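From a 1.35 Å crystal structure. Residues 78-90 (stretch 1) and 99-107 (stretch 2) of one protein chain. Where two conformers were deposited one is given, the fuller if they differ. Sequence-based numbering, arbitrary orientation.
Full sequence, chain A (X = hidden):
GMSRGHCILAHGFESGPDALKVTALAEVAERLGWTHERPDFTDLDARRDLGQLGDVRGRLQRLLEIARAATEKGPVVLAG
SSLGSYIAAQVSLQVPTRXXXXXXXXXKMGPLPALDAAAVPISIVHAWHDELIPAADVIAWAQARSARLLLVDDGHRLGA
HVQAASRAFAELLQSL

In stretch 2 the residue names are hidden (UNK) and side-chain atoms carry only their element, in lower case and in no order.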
# COMPACT_ATOMS: atom_id res chain seq x y z
N LEU A 78 -12.07 -14.08 0.53
CA LEU A 78 -12.93 -13.45 -0.49
C LEU A 78 -12.22 -12.24 -1.03
O LEU A 78 -11.60 -11.47 -0.30
CB LEU A 78 -14.24 -13.02 0.10
CG LEU A 78 -15.04 -14.16 0.74
CD1 LEU A 78 -16.32 -13.60 1.36
CD2 LEU A 78 -15.37 -15.24 -0.26
N ALA A 79 -12.28 -12.08 -2.35
CA ALA A 79 -11.63 -10.94 -3.01
C ALA A 79 -12.49 -10.49 -4.11
O ALA A 79 -13.32 -11.26 -4.63
CB ALA A 79 -10.31 -11.33 -3.57
N GLY A 80 -12.31 -9.26 -4.54
CA GLY A 80 -13.06 -8.77 -5.67
C GLY A 80 -12.54 -7.48 -6.23
O GLY A 80 -11.56 -6.92 -5.75
N SER A 81 -13.25 -7.03 -7.26
CA SER A 81 -13.05 -5.71 -7.85
C SER A 81 -14.40 -4.99 -7.92
O SER A 81 -15.36 -5.60 -8.39
CB SER A 81 -12.47 -5.82 -9.24
OG SER A 81 -12.31 -4.52 -9.78
N SER A 82 -14.46 -3.74 -7.45
CA SER A 82 -15.65 -2.86 -7.58
C SER A 82 -16.91 -3.58 -7.06
O SER A 82 -16.95 -3.92 -5.88
CB SER A 82 -15.73 -2.34 -9.03
OG SER A 82 -16.64 -1.22 -8.99
N LEU A 83 -17.94 -3.80 -7.89
CA LEU A 83 -19.14 -4.48 -7.40
C LEU A 83 -18.78 -5.82 -6.74
O LEU A 83 -19.41 -6.21 -5.77
CB LEU A 83 -20.13 -4.69 -8.52
CG LEU A 83 -21.49 -5.28 -8.12
CD1 LEU A 83 -22.17 -4.50 -7.03
CD2 LEU A 83 -22.38 -5.40 -9.38
N GLY A 84 -17.76 -6.48 -7.30
CA GLY A 84 -17.27 -7.74 -6.72
C GLY A 84 -16.72 -7.56 -5.34
O GLY A 84 -16.87 -8.44 -4.49
N SER A 85 -16.06 -6.41 -5.09
CA SER A 85 -15.61 -6.11 -3.75
C SER A 85 -16.75 -5.87 -2.77
O SER A 85 -16.67 -6.30 -1.63
CB SER A 85 -14.68 -4.89 -3.73
OG SER A 85 -13.48 -5.21 -4.38
N TYR A 86 -17.76 -5.15 -3.25
CA TYR A 86 -18.91 -4.87 -2.44
C TYR A 86 -19.53 -6.19 -2.00
O TYR A 86 -19.77 -6.38 -0.82
CB TYR A 86 -19.92 -4.08 -3.23
CG TYR A 86 -21.19 -3.88 -2.47
CD1 TYR A 86 -21.29 -2.92 -1.47
CD2 TYR A 86 -22.28 -4.67 -2.73
CE1 TYR A 86 -22.49 -2.71 -0.74
CE2 TYR A 86 -23.50 -4.50 -2.01
CZ TYR A 86 -23.60 -3.52 -1.02
OH TYR A 86 -24.78 -3.39 -0.35
N ILE A 87 -19.74 -7.13 -2.90
CA ILE A 87 -20.42 -8.35 -2.43
C ILE A 87 -19.51 -9.25 -1.57
O ILE A 87 -19.97 -9.93 -0.66
CB ILE A 87 -21.08 -9.15 -3.58
CG1 ILE A 87 -20.08 -9.64 -4.62
CG2 ILE A 87 -22.19 -8.29 -4.21
CD1 ILE A 87 -20.67 -10.67 -5.58
N ALA A 88 -18.20 -9.23 -1.83
CA ALA A 88 -17.26 -9.99 -1.01
C ALA A 88 -17.33 -9.49 0.40
O ALA A 88 -17.41 -10.23 1.36
CB ALA A 88 -15.83 -9.89 -1.61
N ALA A 89 -17.29 -8.17 0.56
CA ALA A 89 -17.38 -7.59 1.88
C ALA A 89 -18.69 -7.92 2.59
O ALA A 89 -18.66 -8.36 3.72
CB ALA A 89 -17.14 -6.05 1.78
N GLN A 90 -19.79 -7.80 1.92
CA GLN A 90 -21.09 -8.08 2.54
C GLN A 90 -21.18 -9.58 2.94
O GLN A 90 -21.64 -9.88 4.05
CB GLN A 90 -22.27 -7.69 1.65
CG GLN A 90 -22.35 -6.23 1.30
CD GLN A 90 -22.60 -5.33 2.51
OE1 GLN A 90 -23.02 -5.77 3.57
NE2 GLN A 90 -22.34 -4.07 2.33
N UNK A 99 -10.02 -13.70 5.50
CA UNK A 99 -9.46 -12.37 5.12
C UNK A 99 -10.18 -11.89 3.88
O UNK A 99 -10.84 -12.67 3.19
c UNK A 99 -7.96 -12.46 4.82
N UNK A 100 -10.03 -10.59 3.62
CA UNK A 100 -10.75 -9.91 2.57
C UNK A 100 -9.83 -9.00 1.76
O UNK A 100 -9.15 -8.14 2.34
c UNK A 100 -13.73 -9.39 1.52
c UNK A 100 -12.89 -8.37 2.41
c UNK A 100 -13.78 -7.53 3.35
c UNK A 100 -11.83 -9.07 3.23
N UNK A 101 -9.84 -9.15 0.43
CA UNK A 101 -9.02 -8.35 -0.47
C UNK A 101 -9.95 -7.57 -1.40
O UNK A 101 -10.70 -8.18 -2.18
c UNK A 101 -5.49 -6.74 -3.70
c UNK A 101 -7.33 -8.25 -3.47
c UNK A 101 -5.29 -6.84 -2.34
c UNK A 101 -8.03 -9.17 -1.29
c UNK A 101 -6.50 -7.46 -4.26
c UNK A 101 -6.15 -7.61 -1.55
c UNK A 101 -7.14 -8.33 -2.12
N UNK A 102 -9.90 -6.26 -1.31
CA UNK A 102 -10.85 -5.43 -2.06
C UNK A 102 -10.16 -4.47 -2.96
O UNK A 102 -9.42 -3.62 -2.54
c UNK A 102 -13.14 -4.38 1.05
c UNK A 102 -13.29 -6.41 -0.43
c UNK A 102 -11.67 -4.63 -1.08
c UNK A 102 -12.34 -5.33 0.10
N UNK A 103 -10.40 -4.60 -4.26
CA UNK A 103 -9.94 -3.62 -5.28
C UNK A 103 -11.11 -2.65 -5.54
O UNK A 103 -12.24 -3.08 -5.74
c UNK A 103 -9.20 -7.25 -8.07
se UNK A 103 -7.71 -6.13 -7.90
c UNK A 103 -8.32 -5.26 -6.34
c UNK A 103 -9.48 -4.26 -6.55
N UNK A 104 -10.80 -1.35 -5.50
CA UNK A 104 -11.76 -0.23 -5.80
C UNK A 104 -13.17 -0.54 -5.26
O UNK A 104 -14.13 -0.59 -6.00
c UNK A 104 -10.40 0.91 -7.59
c UNK A 104 -11.73 0.20 -7.31
c UNK A 104 -11.93 -0.94 -8.25
N UNK A 105 -13.29 -0.74 -3.93
CA UNK A 105 -14.60 -1.04 -3.35
C UNK A 105 -15.53 0.17 -3.30
O UNK A 105 -15.10 1.20 -2.83
c UNK A 105 -12.26 -0.67 -2.88
c UNK A 105 -14.23 -1.50 -1.92
c UNK A 105 -13.05 -0.77 -1.58
N UNK A 106 -16.76 0.02 -3.76
CA UNK A 106 -17.68 1.15 -3.56
C UNK A 106 -18.17 1.17 -2.11
O UNK A 106 -18.45 0.12 -1.52
c UNK A 106 -17.39 -1.11 -4.43
c UNK A 106 -18.83 0.83 -4.48
c UNK A 106 -18.84 -0.61 -4.60
N UNK A 107 -18.28 2.34 -1.52
CA UNK A 107 -18.73 2.46 -0.15
C UNK A 107 -20.26 2.65 -0.11
O UNK A 107 -20.83 2.39 0.91
c UNK A 107 -18.03 3.59 0.60
c UNK A 107 -16.51 3.39 0.56
o UNK A 107 -18.38 4.85 -0.02

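Position 99 carries a single side-chain carbon, its CB no nearer to stretch 1 than 6.2 Å, from Leu78 N. One carbon is alanine. Ala99 contributes through its backbone: Leu78 N donates to Ala99 O at 3.3 Å, the first rung of a parallel ladder.

Position 100 has four carbons, forked at the second, and the fork reaches Leu78, Ala88 and Ala89. That branching is leucine. Leu100 CD1 lies 3.9 Å from Leu78 CB and 3.8 Å from Ala88 CB, while Leu100 CD2 is 4.0 Å from Ala89 CB; the helix presents small alanines to this leucine.

Position 101 shows one carbon and then a ring of six carbons with no oxygen, its edge near the methyl of Ala79. This is phenylalanine. Phe101 N donates to Leu78 O at 3.0 Å, and Gly80 N to Phe101 O at 3.1 Å.

Position 102 again has four carbons forked at the second, near Ser85, Ala88 and Ala89: leucine. Leu102 CD1 comes within 4.4 Å of Ala89 CB, and Leu102 CD2 within 4.5 Å of Ala88 CB.

Position 103 is an unbranched chain of two carbons, a selenium and a terminal carbon beside Ser81: selenomethionine, written Met103. Met103 CE lies 3.8 Å from Ser81 CB, on the face shared with Ala79 and Phe101. Met103 N donates to Gly80 O at 3.0 Å, and Ser82 N to Met103 O at 2.9 Å.

Position 104 has one carbon carrying two others, near Ser81 and Ser82: valine. Val104 CG2 sits 3.9 Å from Ser81 OG as the strand gives way to loop.

Position 105 closes three carbons onto its own backbone N, against Ser85: proline. Pro105 CB packs 3.9 Å from Ser85 CB.

Position 106 repeats that ring against Ser82 and Tyr86, again proline. Pro106 CD approaches Ser82 O to 3.2 Å and Pro106 CG lies 3.9 Å from Tyr86 CB.

Position 107 has one carbon carrying an oxygen and a carbon, out of contact with stretch 1: threonine. Thr107 points away.

The rules are layered. Five backbone hydrogen bonds set the parallel register, and alternation sends Leu100 and Leu102 to the helix while Phe101 and Met103 take the other face. Gly80 is bare where the helix begins: an ideal CB would stand 2.4 Å from Gly84 C. Past the strand, Pro106 packs against the helix's first turn, and Ser85 OG comes within 2.8 Å of Met103 O, bringing helix and strand end together.

Stretch 2 99-107: ALFLMVPPT
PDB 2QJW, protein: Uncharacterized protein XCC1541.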